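Local coordinates for protein predicted HD superfamily hydrolase (PDB 2PQ7) that binds two iron(III) ions in an all-helical HD domain and is probably a metal-dependent hydrolase whose substrate is not known, at residues V207-V210 / Q211-A215; S89-L92 / P93-F97; W191-T194 / A195-A199; H33-S36 / H37-V41; A139-I142 / A143-F146. One frame throughout, in Å; residues are numbered along the deposited sequence. Where two conformers were deposited one is given.

How the interactions relate
Each of the five interactions is local, joining side chains within a few residues of one another. Interaction 5 (139-142/143-146) is buried and mostly apolar. Interactions 3 (191-194/195-199) and 4 (33-36/37-41) are partly buried and more polar: both cap a helix start, and interaction 4 also carries an iron ligand, His37. Interactions 1 (207-210/211-215) and 2 (89-92/93-97) lie at the surface, about 47 Å apart between centres. Interactions 1 and 3 share helix 193-217, interaction 3 starting it and interaction 1 lying near its far end. Phe209 CE1 meets Phe146 CE2 at 3.7 Å, packing interaction 1 on interaction 5. Arg40 of interaction 4 approaches Arg144 of interaction 5.

Interaction 1: residues V207-V210 / Q211-A215; sequences VEFV and QRFLA
Glu208 and Arg212, one helical turn apart, lie side by side and point the same way, forming a side-on salt bridge. A single carboxylate oxygen takes both donors: Glu208 OE2 lies 2.9 Å from Arg212 NE, which it meets with its anti lone pair, and 3.2 Å from Arg212 NH2. The oxygen is only 7° out of the guanidinium plane, so the arginine offers its edge, although the carboxylate and guanidinium planes are turned 38° apart. With Glu208 CG anti to the backbone N (chi1 -178°) and the rest of the chain extended, the acid reaches forward along the helix to the straight arginine chain. The stretch is regular alpha-helix within helix 193-217, its i to i+4 backbone bonds including Gln211 N to Val207 O at 2.9 Å. Phe209 and Phe213 occupy another side of it, their rings crossing obliquely with CE1 of Phe209 4.1 Å from CD2 of Phe213. On a further side, CG1 of Val210 lies 3.9 Å from CD1 of Leu214, these two side chains running alongside each other. Beside Val207, the Gln211 amide passes at an angle, its NE2 3.6 Å from Val207 CG1. Asp201 of the second subunit adds a salt bridge to Arg212 NH1. A leucine in place of Arg212 would probably leave both Glu208 and Asp201 of the second subunit without this positive partner. Phe209 packs on Ile142 and Phe146 of helix 139-147, while Phe213 meets Val140 of the second subunit.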
loop_
_atom_site.group_PDB
_atom_site.type_symbol
_atom_site.label_atom_id
_atom_site.label_comp_id
_atom_site.label_asym_id
_atom_site.label_seq_id
_atom_site.Cartn_x
_atom_site.Cartn_y
_atom_site.Cartn_z
ATOM N N VAL A 207 6.468 5.589 6.489
ATOM C CA VAL A 207 7.909 5.345 6.481
ATOM C C VAL A 207 8.181 3.847 6.542
ATOM O O VAL A 207 8.970 3.321 5.743
ATOM C CB VAL A 207 8.635 6.112 7.613
ATOM C CG1 VAL A 207 10.067 5.624 7.770
ATOM C CG2 VAL A 207 8.570 7.619 7.348
ATOM N N GLU A 208 7.526 3.156 7.469
ATOM C CA GLU A 208 7.664 1.713 7.559
ATOM C C GLU A 208 7.280 1.022 6.241
ATOM O O GLU A 208 7.957 0.077 5.810
ATOM C CB GLU A 208 6.823 1.137 8.680
ATOM C CG GLU A 208 7.001 -0.395 8.831
ATOM C CD GLU A 208 6.281 -0.972 10.012
ATOM O OE1 GLU A 208 5.809 -0.195 10.875
ATOM O OE2 GLU A 208 6.149 -2.202 10.092
ATOM N N PHE A 209 6.205 1.471 5.604
ATOM C CA PHE A 209 5.796 0.908 4.327
ATOM C C PHE A 209 6.936 1.026 3.310
ATOM O O PHE A 209 7.247 0.048 2.612
ATOM C CB PHE A 209 4.543 1.584 3.760
ATOM C CG PHE A 209 4.009 0.898 2.530
ATOM C CD1 PHE A 209 4.580 1.128 1.295
ATOM C CD2 PHE A 209 2.968 -0.018 2.622
ATOM C CE1 PHE A 209 4.114 0.455 0.175
ATOM C CE2 PHE A 209 2.503 -0.665 1.511
ATOM C CZ PHE A 209 3.076 -0.441 0.298
ATOM N N VAL A 210 7.530 2.206 3.211
ATOM C CA VAL A 210 8.612 2.459 2.256
ATOM C C VAL A 210 9.837 1.611 2.576
ATOM O O VAL A 210 10.447 1.023 1.691
ATOM C CB VAL A 210 8.991 3.949 2.219
ATOM C CG1 VAL A 210 10.244 4.173 1.371
ATOM C CG2 VAL A 210 7.871 4.765 1.655
ATOM N N GLN A 211 10.191 1.552 3.838
ATOM C CA GLN A 211 11.331 0.775 4.254
ATOM C C GLN A 211 11.136 -0.676 3.882
ATOM O O GLN A 211 12.069 -1.304 3.353
ATOM C CB GLN A 211 11.567 0.933 5.750
ATOM C CG GLN A 211 12.073 2.318 6.121
ATOM C CD GLN A 211 12.152 2.538 7.621
ATOM O OE1 GLN A 211 11.488 1.846 8.397
ATOM N NE2 GLN A 211 12.955 3.515 8.036
ATOM N N ARG A 212 9.948 -1.217 4.162
ATOM C CA ARG A 212 9.632 -2.592 3.847
ATOM C C ARG A 212 9.631 -2.839 2.353
ATOM O O ARG A 212 10.147 -3.849 1.909
ATOM C CB ARG A 212 8.275 -3.014 4.435
ATOM C CG ARG A 212 8.278 -3.213 5.923
ATOM C CD ARG A 212 6.892 -3.596 6.438
ATOM N NE ARG A 212 6.978 -3.826 7.861
ATOM C CZ ARG A 212 7.342 -4.975 8.412
ATOM N NH1 ARG A 212 7.665 -6.027 7.659
ATOM N NH2 ARG A 212 7.429 -5.064 9.740
ATOM N N PHE A 213 9.030 -1.935 1.590
ATOM C CA PHE A 213 8.997 -2.020 0.139
ATOM C C PHE A 213 10.419 -2.152 -0.398
ATOM O O PHE A 213 10.719 -3.068 -1.171
ATOM C CB PHE A 213 8.316 -0.780 -0.458
ATOM C CG PHE A 213 8.034 -0.878 -1.921
ATOM C CD1 PHE A 213 9.017 -0.578 -2.835
ATOM C CD2 PHE A 213 6.803 -1.250 -2.381
ATOM C CE1 PHE A 213 8.757 -0.659 -4.192
ATOM C CE2 PHE A 213 6.534 -1.356 -3.731
ATOM C CZ PHE A 213 7.504 -1.046 -4.637
ATOM N N LEU A 214 11.278 -1.256 0.038
ATOM C CA LEU A 214 12.670 -1.278 -0.414
ATOM C C LEU A 214 13.429 -2.520 0.034
ATOM O O LEU A 214 14.190 -3.094 -0.750
ATOM C CB LEU A 214 13.382 -0.030 0.077
ATOM C CG LEU A 214 12.888 1.276 -0.555
ATOM C CD1 LEU A 214 13.510 2.454 0.149
ATOM C CD2 LEU A 214 13.179 1.328 -2.040
ATOM N N ALA A 215 13.236 -2.939 1.278
ATOM C CA ALA A 215 13.891 -4.135 1.773
ATOM C C ALA A 215 13.436 -5.370 0.996
ATOM O O ALA A 215 14.260 -6.234 0.658
ATOM C CB ALA A 215 13.644 -4.332 3.234
#

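Interaction 2: residues S89-L92 / P93-F97; sequences SGLL and PTMGF
A Schellman motif closes the helical turn that follows helix 80-91 within the HD domain. Its 6→1 bond, from Phe97 N to Leu92 O, is weak at 3.4 Å; the 5→2 bond joins Gly96 N to Pro93 O at 3.2 Å. Gly96, with a positive phi of 82°, lets the chain reverse between them. The hydroxyl of Thr94 donates to Leu91 O, approaching in the carbonyl plane. Its chi1 of 77° sets OG1 between the backbone N and the carbonyl carbon and brings it within 2.7 Å of Leu91 O, while Thr94 N adds a weak bond to the same oxygen. Leu92 O also accepts from Met95 N at 3.0 Å, but the donor stands well above the carbonyl plane, 62° out of it. The Phe97 ring presents its edge there, with CD2 3.5 Å from Leu92 O in the plane of the ring. Apolar contacts accompany the polar ones. CD2 of Leu92 lies 3.9 Å from CD2 of Phe97, the two side chains crossing at an angle, and CE of Met95, a selenomethionine, is 4.0 Å from CD1 of Leu91. Pro93, which has no N-H to donate, places its CG 3.3 Å from Ser89 O. The turn packs against three helices: Leu92 and Phe97 rest on Val102 of helix 99-111 and Ile61 of helix 56-65, whereas Leu91 and Met95 meet Ile20 of helix 14-25.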
loop_
_atom_site.group_PDB
_atom_site.type_symbol
_atom_site.label_atom_id
_atom_site.label_comp_id
_atom_site.label_asym_id
_atom_site.label_seq_id
_atom_site.Cartn_x
_atom_site.Cartn_y
_atom_site.Cartn_z
ATOM N N SER A 89 -22.876 29.897 3.299
ATOM C CA SER A 89 -23.625 31.057 3.821
ATOM C C SER A 89 -25.045 31.175 3.313
ATOM O O SER A 89 -25.868 31.844 3.925
ATOM C CB SER A 89 -22.891 32.357 3.478
ATOM O OG SER A 89 -21.677 32.412 4.156
ATOM N N GLY A 90 -25.307 30.617 2.151
ATOM C CA GLY A 90 -26.646 30.588 1.643
ATOM C C GLY A 90 -27.453 29.405 2.136
ATOM O O GLY A 90 -28.587 29.546 2.521
ATOM N N LEU A 91 -26.830 28.236 2.159
ATOM C CA LEU A 91 -27.533 26.997 2.509
ATOM C C LEU A 91 -27.877 26.927 3.995
ATOM O O LEU A 91 -29.004 26.637 4.365
ATOM C CB LEU A 91 -26.674 25.778 2.169
ATOM C CG LEU A 91 -27.210 24.427 2.698
ATOM C CD1 LEU A 91 -28.438 24.075 1.870
ATOM C CD2 LEU A 91 -26.177 23.364 2.567
ATOM N N LEU A 92 -26.908 27.130 4.859
ATOM C CA LEU A 92 -27.033 26.882 6.265
ATOM C C LEU A 92 -28.131 27.657 7.018
ATOM O O LEU A 92 -28.809 27.082 7.891
ATOM C CB LEU A 92 -25.690 26.950 6.987
ATOM C CG LEU A 92 -24.705 25.836 6.556
ATOM C CD1 LEU A 92 -23.356 26.031 7.249
ATOM C CD2 LEU A 92 -25.295 24.381 6.782
ATOM N N PRO A 93 -28.343 28.943 6.702
ATOM C CA PRO A 93 -29.479 29.644 7.368
ATOM C C PRO A 93 -30.846 29.002 7.100
ATOM O O PRO A 93 -31.715 29.068 7.964
ATOM C CB PRO A 93 -29.418 31.056 6.775
ATOM C CG PRO A 93 -27.948 31.224 6.409
ATOM C CD PRO A 93 -27.538 29.879 5.881
ATOM N N THR A 94 -30.996 28.391 5.929
ATOM C CA THR A 94 -32.260 27.710 5.582
ATOM C C THR A 94 -32.509 26.455 6.384
ATOM O O THR A 94 -33.617 25.903 6.353
ATOM C CB THR A 94 -32.365 27.335 4.068
ATOM O OG1 THR A 94 -31.565 26.187 3.791
ATOM C CG2 THR A 94 -31.994 28.501 3.145
HETATM N N MSE A 95 -31.490 25.965 7.079
HETATM C CA MSE A 95 -31.553 24.791 7.931
HETATM C C MSE A 95 -31.599 25.163 9.421
HETATM O O MSE A 95 -31.402 24.319 10.294
HETATM C CB MSE A 95 -30.352 23.876 7.595
HETATM C CG MSE A 95 -30.389 23.271 6.177
HETATM SE SE MSE A 95 -28.852 22.266 5.806
HETATM C CE MSE A 95 -29.647 21.210 4.402
ATOM N N GLY A 96 -31.840 26.438 9.703
ATOM C CA GLY A 96 -31.964 26.931 11.045
ATOM C C GLY A 96 -30.682 27.241 11.813
ATOM O O GLY A 96 -30.729 27.546 12.988
ATOM N N PHE A 97 -29.514 27.161 11.166
ATOM C CA PHE A 97 -28.288 27.503 11.893
ATOM C C PHE A 97 -28.188 29.023 12.065
ATOM O O PHE A 97 -28.548 29.758 11.135
ATOM C CB PHE A 97 -27.074 26.943 11.113
ATOM C CG PHE A 97 -27.020 25.410 11.121
ATOM C CD1 PHE A 97 -26.572 24.735 12.249
ATOM C CD2 PHE A 97 -27.428 24.689 10.026
ATOM C CE1 PHE A 97 -26.521 23.356 12.270
ATOM C CE2 PHE A 97 -27.382 23.280 10.032
ATOM C CZ PHE A 97 -26.926 22.648 11.148
#

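Interaction 3: residues W191-T194 / A195-A199; sequences WTET and ARKMA
Trp191 lends its backbone to the contact: its carbonyl carbon lies 3.9 Å above one face of the Arg196 guanidinium, offset toward the rim. Its indole NE1 is hydrogen-bonded to Gln129. Thr192 is the N-cap of helix 193-217. A chi1 of 64° places OG1 between the backbone N and the carbonyl carbon, where it accepts from Ala195 N at 3.1 Å with an N-H...O angle of 154°; OG1 also touches the Ala195 methyl group. The regular bonding begins at this residue, with Arg196 N 2.9 Å from Thr192 O. Glu193 stands between two basic side chains and crosses each at about a right angle. Its bend at chi2 brings OE1 near Arg196 NH1, the two atoms joined by a weak, long salt bridge at 3.4 Å. The two flat groups are inclined 40° to each other. Lys197, bent at chi3 and chi4, curls round so that its NZ comes 3.4 Å from Glu193 CG, yet it remains 4.0 Å from Glu193 OE2, too far for a salt bridge. A water completes the link from Lys197 to the next residue, accepting from NZ and donating to Thr194 OG1. Thr194 OG1 is also hydrogen-bonded to Glu52. Helix 35-52 covers this side through Ile48, which touches Thr192, and Arg51, which touches Thr194. Helix 123-133 meets the start of the helix, with Asp130 accepting from the backbone N of both Trp191 and Thr192.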
loop_
_atom_site.group_PDB
_atom_site.type_symbol
_atom_site.label_atom_id
_atom_site.label_comp_id
_atom_site.label_asym_id
_atom_site.label_seq_id
_atom_site.Cartn_x
_atom_site.Cartn_y
_atom_site.Cartn_z
ATOM N N TRP A 191 -2.219 22.206 13.222
ATOM C CA TRP A 191 -2.658 23.145 14.231
ATOM C C TRP A 191 -2.937 22.518 15.567
ATOM O O TRP A 191 -2.611 23.096 16.623
ATOM C CB TRP A 191 -3.958 23.844 13.800
ATOM C CG TRP A 191 -3.837 24.690 12.629
ATOM C CD1 TRP A 191 -4.243 24.414 11.351
ATOM C CD2 TRP A 191 -3.266 25.978 12.602
ATOM N NE1 TRP A 191 -3.944 25.467 10.523
ATOM C CE2 TRP A 191 -3.338 26.443 11.276
ATOM C CE3 TRP A 191 -2.697 26.798 13.577
ATOM C CZ2 TRP A 191 -2.877 27.697 10.906
ATOM C CZ3 TRP A 191 -2.230 28.035 13.208
ATOM C CH2 TRP A 191 -2.330 28.480 11.884
ATOM N N THR A 192 -3.663 21.406 15.554
ATOM C CA THR A 192 -4.095 20.775 16.771
ATOM C C THR A 192 -3.180 19.653 17.237
ATOM O O THR A 192 -2.577 18.947 16.442
ATOM C CB THR A 192 -5.521 20.197 16.665
ATOM O OG1 THR A 192 -5.566 19.143 15.692
ATOM C CG2 THR A 192 -6.508 21.258 16.274
ATOM N N GLU A 193 -3.084 19.442 18.541
ATOM C CA GLU A 193 -2.291 18.342 19.046
ATOM C C GLU A 193 -2.818 16.983 18.585
ATOM O O GLU A 193 -2.042 16.068 18.304
ATOM C CB GLU A 193 -2.255 18.421 20.589
ATOM C CG GLU A 193 -1.446 17.312 21.243
ATOM C CD GLU A 193 0.037 17.343 20.849
ATOM O OE1 GLU A 193 0.556 18.365 20.313
ATOM O OE2 GLU A 193 0.698 16.305 21.087
ATOM N N THR A 194 -4.121 16.820 18.536
ATOM C CA THR A 194 -4.698 15.577 18.078
ATOM C C THR A 194 -4.291 15.316 16.621
ATOM O O THR A 194 -3.883 14.179 16.303
ATOM C CB THR A 194 -6.229 15.567 18.221
ATOM O OG1 THR A 194 -6.584 15.820 19.591
ATOM C CG2 THR A 194 -6.866 14.294 17.710
ATOM N N ALA A 195 -4.367 16.315 15.740
ATOM C CA ALA A 195 -3.955 16.100 14.368
ATOM C C ALA A 195 -2.473 15.809 14.300
ATOM O O ALA A 195 -2.070 14.979 13.494
ATOM C CB ALA A 195 -4.297 17.290 13.473
ATOM N N ARG A 196 -1.655 16.488 15.109
ATOM C CA ARG A 196 -0.205 16.240 15.114
ATOM C C ARG A 196 0.109 14.810 15.473
ATOM O O ARG A 196 0.953 14.175 14.814
ATOM C CB ARG A 196 0.520 17.162 16.085
ATOM C CG ARG A 196 0.581 18.580 15.664
ATOM C CD ARG A 196 1.655 19.277 16.480
ATOM N NE ARG A 196 1.552 20.714 16.392
ATOM C CZ ARG A 196 0.835 21.475 17.214
ATOM N NH1 ARG A 196 0.126 20.954 18.221
ATOM N NH2 ARG A 196 0.831 22.790 17.027
ATOM N N LYS A 197 -0.590 14.262 16.455
ATOM C CA LYS A 197 -0.399 12.872 16.852
ATOM C C LYS A 197 -0.846 11.923 15.746
ATOM O O LYS A 197 -0.196 10.926 15.487
ATOM C CB LYS A 197 -1.119 12.550 18.143
ATOM C CG LYS A 197 -0.464 13.230 19.356
ATOM C CD LYS A 197 -0.883 12.599 20.672
ATOM C CE LYS A 197 -2.360 12.771 20.988
ATOM N NZ LYS A 197 -2.723 14.188 21.282
HETATM N N MSE A 198 -1.978 12.220 15.114
HETATM C CA MSE A 198 -2.472 11.405 14.006
HETATM C C MSE A 198 -1.517 11.454 12.825
HETATM O O MSE A 198 -1.318 10.429 12.150
HETATM C CB MSE A 198 -3.870 11.870 13.586
HETATM C CG MSE A 198 -4.940 11.551 14.619
HETATM SE SE MSE A 198 -6.646 12.465 14.289
HETATM C CE MSE A 198 -7.511 11.352 12.972
ATOM N N ALA A 199 -0.945 12.629 12.557
ATOM C CA ALA A 199 -0.001 12.822 11.480
ATOM C C ALA A 199 1.282 12.035 11.771
ATOM O O ALA A 199 1.814 11.365 10.883
ATOM C CB ALA A 199 0.323 14.272 11.301
HETATM O O HOH W 1 -5.400 14.122 21.353
#

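Interaction 4: residues H33-S36 / H37-V41; sequences HDIS and HTFRV. With FE (Fe (III) ion), chain C; PO4 (phosphate ion), chain E.
The polar contacts centre on Ser36, whose OG links Asp34 to Arg40. It donates to Asp34 OD1 and accepts from Arg40 NH1 at 2.9 Å, the oxygen tilted 26° from the guanidinium plane. Bent at chi3 (-57°), the arginine folds back so that Ser36 O lies over one face of its guanidinium. A water bridges Asp34 OD1 and Arg40 NH2, and Arg40 NE forms a salt bridge with Asp135. An alanine in place of Arg40 would probably leave Asp135 without this basic partner and Ser36 OG without this donor. Asp34 is the N-cap of helix 35-52, accepting weakly from Ser36 N at 3.1 Å. Among apolar contacts, Ile35 CD1 reaches Phe39 CZ at 3.4 Å, while Ile35 O sits over one face of that ring. His37 NE2 binds one of the two iron(III) ions at 2.2 Å, and Asp135 accepts from its ND1, a second-shell bond that would orient the imidazole. His33 ND1 donates almost straight (174°) to O2 of a phosphate, probably from the crystallisation liquor, at 2.6 Å; phosphate O4 and a water also bind this iron. With His66, Asp67 and Asp132, His37 completes the H...HD...D metal site of the HD superfamily.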
loop_
_atom_site.group_PDB
_atom_site.type_symbol
_atom_site.label_atom_id
_atom_site.label_comp_id
_atom_site.label_asym_id
_atom_site.label_seq_id
_atom_site.Cartn_x
_atom_site.Cartn_y
_atom_site.Cartn_z
ATOM N N HIS A 33 -9.699 14.213 -5.957
ATOM C CA HIS A 33 -10.632 15.159 -5.374
ATOM C C HIS A 33 -12.057 14.660 -5.295
ATOM O O HIS A 33 -12.960 15.478 -5.167
ATOM C CB HIS A 33 -10.659 16.420 -6.240
ATOM C CG HIS A 33 -9.328 17.041 -6.446
ATOM N ND1 HIS A 33 -8.690 17.763 -5.460
ATOM C CD2 HIS A 33 -8.509 17.068 -7.523
ATOM C CE1 HIS A 33 -7.531 18.201 -5.918
ATOM N NE2 HIS A 33 -7.395 17.788 -7.167
ATOM N N ASP A 34 -12.271 13.353 -5.374
ATOM C CA ASP A 34 -13.623 12.828 -5.408
ATOM C C ASP A 34 -14.298 12.864 -4.045
ATOM O O ASP A 34 -13.696 13.230 -3.034
ATOM C CB ASP A 34 -13.644 11.428 -6.040
ATOM C CG ASP A 34 -12.927 10.381 -5.204
ATOM O OD1 ASP A 34 -12.696 10.581 -3.997
ATOM O OD2 ASP A 34 -12.573 9.347 -5.788
ATOM N N ILE A 35 -15.551 12.452 -4.014
ATOM C CA ILE A 35 -16.318 12.498 -2.805
ATOM C C ILE A 35 -15.747 11.714 -1.629
ATOM O O ILE A 35 -15.935 12.089 -0.459
ATOM C CB ILE A 35 -17.774 12.082 -3.046
ATOM C CG1 ILE A 35 -18.634 12.540 -1.885
ATOM C CG2 ILE A 35 -17.878 10.600 -3.327
ATOM C CD1 ILE A 35 -20.066 12.357 -2.085
ATOM N N SER A 36 -15.006 10.652 -1.911
ATOM C CA SER A 36 -14.500 9.851 -0.794
ATOM C C SER A 36 -13.513 10.671 0.040
ATOM O O SER A 36 -13.435 10.458 1.240
ATOM C CB SER A 36 -13.895 8.534 -1.292
ATOM O OG SER A 36 -12.739 8.751 -2.028
ATOM N N HIS A 37 -12.769 11.579 -0.593
ATOM C CA HIS A 37 -11.930 12.517 0.148
ATOM C C HIS A 37 -12.762 13.284 1.220
ATOM O O HIS A 37 -12.405 13.353 2.403
ATOM C CB HIS A 37 -11.197 13.466 -0.777
ATOM C CG HIS A 37 -10.668 14.681 -0.099
ATOM N ND1 HIS A 37 -9.544 14.671 0.707
ATOM C CD2 HIS A 37 -11.166 15.942 -0.040
ATOM C CE1 HIS A 37 -9.326 15.897 1.155
ATOM N NE2 HIS A 37 -10.298 16.686 0.717
ATOM N N THR A 38 -13.886 13.845 0.808
ATOM C CA THR A 38 -14.751 14.583 1.740
ATOM C C THR A 38 -15.186 13.732 2.916
ATOM O O THR A 38 -15.157 14.150 4.065
ATOM C CB THR A 38 -15.971 15.171 0.987
ATOM O OG1 THR A 38 -15.490 16.266 0.183
ATOM C CG2 THR A 38 -16.921 15.697 1.915
ATOM N N PHE A 39 -15.544 12.480 2.643
ATOM C CA PHE A 39 -15.943 11.636 3.749
ATOM C C PHE A 39 -14.776 11.325 4.674
ATOM O O PHE A 39 -14.941 11.334 5.882
ATOM C CB PHE A 39 -16.558 10.346 3.235
ATOM C CG PHE A 39 -17.797 10.553 2.426
ATOM C CD1 PHE A 39 -18.730 11.509 2.794
ATOM C CD2 PHE A 39 -18.045 9.773 1.312
ATOM C CE1 PHE A 39 -19.879 11.707 2.052
ATOM C CE2 PHE A 39 -19.207 9.944 0.577
ATOM C CZ PHE A 39 -20.131 10.919 0.954
ATOM N N ARG A 40 -13.581 11.126 4.124
ATOM C CA ARG A 40 -12.415 10.869 4.987
ATOM C C ARG A 40 -12.066 12.107 5.822
ATOM O O ARG A 40 -11.651 12.009 6.976
ATOM C CB ARG A 40 -11.234 10.389 4.146
ATOM C CG ARG A 40 -11.509 9.008 3.521
ATOM C CD ARG A 40 -10.279 8.404 2.947
ATOM N NE ARG A 40 -9.651 9.257 1.950
ATOM C CZ ARG A 40 -9.928 9.276 0.638
ATOM N NH1 ARG A 40 -10.800 8.466 0.083
ATOM N NH2 ARG A 40 -9.319 10.145 -0.118
ATOM N N VAL A 41 -12.198 13.286 5.209
ATOM C CA VAL A 41 -11.948 14.557 5.936
ATOM C C VAL A 41 -12.961 14.713 7.074
ATOM O O VAL A 41 -12.628 15.116 8.194
ATOM C CB VAL A 41 -11.927 15.763 4.974
ATOM C CG1 VAL A 41 -11.784 17.107 5.778
ATOM C CG2 VAL A 41 -10.754 15.636 4.043
HETATM FE FE FE C . -10.269 18.843 0.739
HETATM P P PO4 E . -8.903 19.273 -2.271
HETATM O O1 PO4 E . -7.522 19.406 -2.861
HETATM O O2 PO4 E . -9.688 18.309 -3.177
HETATM O O3 PO4 E . -9.557 20.655 -2.325
HETATM O O4 PO4 E . -8.792 18.577 -0.916
HETATM O O HOH W 2 -14.058 15.599 -1.881
HETATM O O HOH W 3 -9.921 10.846 -2.983
HETATM O O HOH W 4 -9.599 20.796 0.543
#

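Interaction 5: residues A139-I142 / A143-F146; sequences AVAI and ARVF
Ile142 and Phe146 run side by side and point the same way on helix 139-147, a short alpha-helix after helix 123-133 of the HD domain. The isoleucine meets the ring at its edge: CG2 lies in the ring plane, 3.9 Å from Phe146 CE2. CG2 of Ile142 is anti to the backbone N and CG1 anti to the carbonyl carbon (chi1 -69°), which sends the methyl branch toward the aromatic ring. Phe146 N donates to Ile142 O at 3.3 Å with an N-H...O angle of 166°, the longest of four consecutive i to i+4 backbone bonds. Ile142 packs on Phe205 and Val206 of helix 193-217, and Phe146 touches Ala143 of the second subunit. Glu216 of the second subunit accepts from the backbone N of Ala139 and Val140.

Arg144 is turned differently. Its chain, bent at chi3 (-53°), folds back along the helix and slants past Val140, NH1 coming 3.6 Å from Val140 CG1. NH2 is hydrogen-bonded to Asp135 O, which fixes that end of the group. One guanidinium face covers the preceding turn, where Ala141 CA stands 3.5 Å above its plane, offset toward the rim.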
loop_
_atom_site.group_PDB
_atom_site.type_symbol
_atom_site.label_atom_id
_atom_site.label_comp_id
_atom_site.label_asym_id
_atom_site.label_seq_id
_atom_site.Cartn_x
_atom_site.Cartn_y
_atom_site.Cartn_z
ATOM N N ALA A 139 -2.584 4.901 5.053
ATOM C CA ALA A 139 -2.790 3.698 4.250
ATOM C C ALA A 139 -3.584 3.969 2.980
ATOM O O ALA A 139 -3.237 3.494 1.897
ATOM C CB ALA A 139 -3.470 2.649 5.065
ATOM N N VAL A 140 -4.653 4.760 3.067
ATOM C CA VAL A 140 -5.451 5.052 1.877
ATOM C C VAL A 140 -4.642 5.864 0.890
ATOM O O VAL A 140 -4.700 5.608 -0.317
ATOM C CB VAL A 140 -6.806 5.745 2.218
ATOM C CG1 VAL A 140 -7.556 6.104 0.948
ATOM C CG2 VAL A 140 -7.669 4.845 3.091
ATOM N N ALA A 141 -3.871 6.838 1.380
ATOM C CA ALA A 141 -2.981 7.623 0.520
ATOM C C ALA A 141 -1.961 6.719 -0.236
ATOM O O ALA A 141 -1.721 6.916 -1.416
ATOM C CB ALA A 141 -2.255 8.677 1.346
ATOM N N ILE A 142 -1.368 5.768 0.479
ATOM C CA ILE A 142 -0.467 4.791 -0.140
ATOM C C ILE A 142 -1.206 4.036 -1.239
ATOM O O ILE A 142 -0.698 3.891 -2.345
ATOM C CB ILE A 142 0.114 3.797 0.889
ATOM C CG1 ILE A 142 1.086 4.486 1.845
ATOM C CG2 ILE A 142 0.815 2.631 0.179
ATOM C CD1 ILE A 142 1.342 3.691 3.137
ATOM N N ALA A 143 -2.378 3.502 -0.927
ATOM C CA ALA A 143 -3.154 2.790 -1.918
ATOM C C ALA A 143 -3.427 3.685 -3.144
ATOM O O ALA A 143 -3.344 3.208 -4.288
ATOM C CB ALA A 143 -4.432 2.252 -1.338
ATOM N N ARG A 144 -3.726 4.978 -2.927
ATOM C CA ARG A 144 -4.000 5.862 -4.066
ATOM C C ARG A 144 -2.818 6.029 -4.958
ATOM O O ARG A 144 -2.966 6.098 -6.174
ATOM C CB ARG A 144 -4.417 7.283 -3.633
ATOM C CG ARG A 144 -5.882 7.491 -3.454
ATOM C CD ARG A 144 -6.225 9.024 -3.554
ATOM N NE ARG A 144 -5.409 9.827 -2.638
ATOM C CZ ARG A 144 -5.573 9.835 -1.322
ATOM N NH1 ARG A 144 -6.512 9.075 -0.759
ATOM N NH2 ARG A 144 -4.773 10.582 -0.557
ATOM N N VAL A 145 -1.642 6.143 -4.372
ATOM C CA VAL A 145 -0.446 6.321 -5.180
ATOM C C VAL A 145 -0.297 5.136 -6.129
ATOM O O VAL A 145 -0.067 5.316 -7.320
ATOM C CB VAL A 145 0.821 6.481 -4.320
ATOM C CG1 VAL A 145 2.086 6.409 -5.189
ATOM C CG2 VAL A 145 0.776 7.788 -3.557
ATOM N N PHE A 146 -0.467 3.931 -5.612
ATOM C CA PHE A 146 -0.335 2.739 -6.436
ATOM C C PHE A 146 -1.467 2.537 -7.443
ATOM O O PHE A 146 -1.229 2.038 -8.555
ATOM C CB PHE A 146 -0.055 1.515 -5.550
ATOM C CG PHE A 146 1.307 1.561 -4.932
ATOM C CD1 PHE A 146 2.437 1.418 -5.718
ATOM C CD2 PHE A 146 1.485 1.756 -3.582
ATOM C CE1 PHE A 146 3.712 1.471 -5.170
ATOM C CE2 PHE A 146 2.757 1.801 -3.043
ATOM C CZ PHE A 146 3.866 1.661 -3.837
#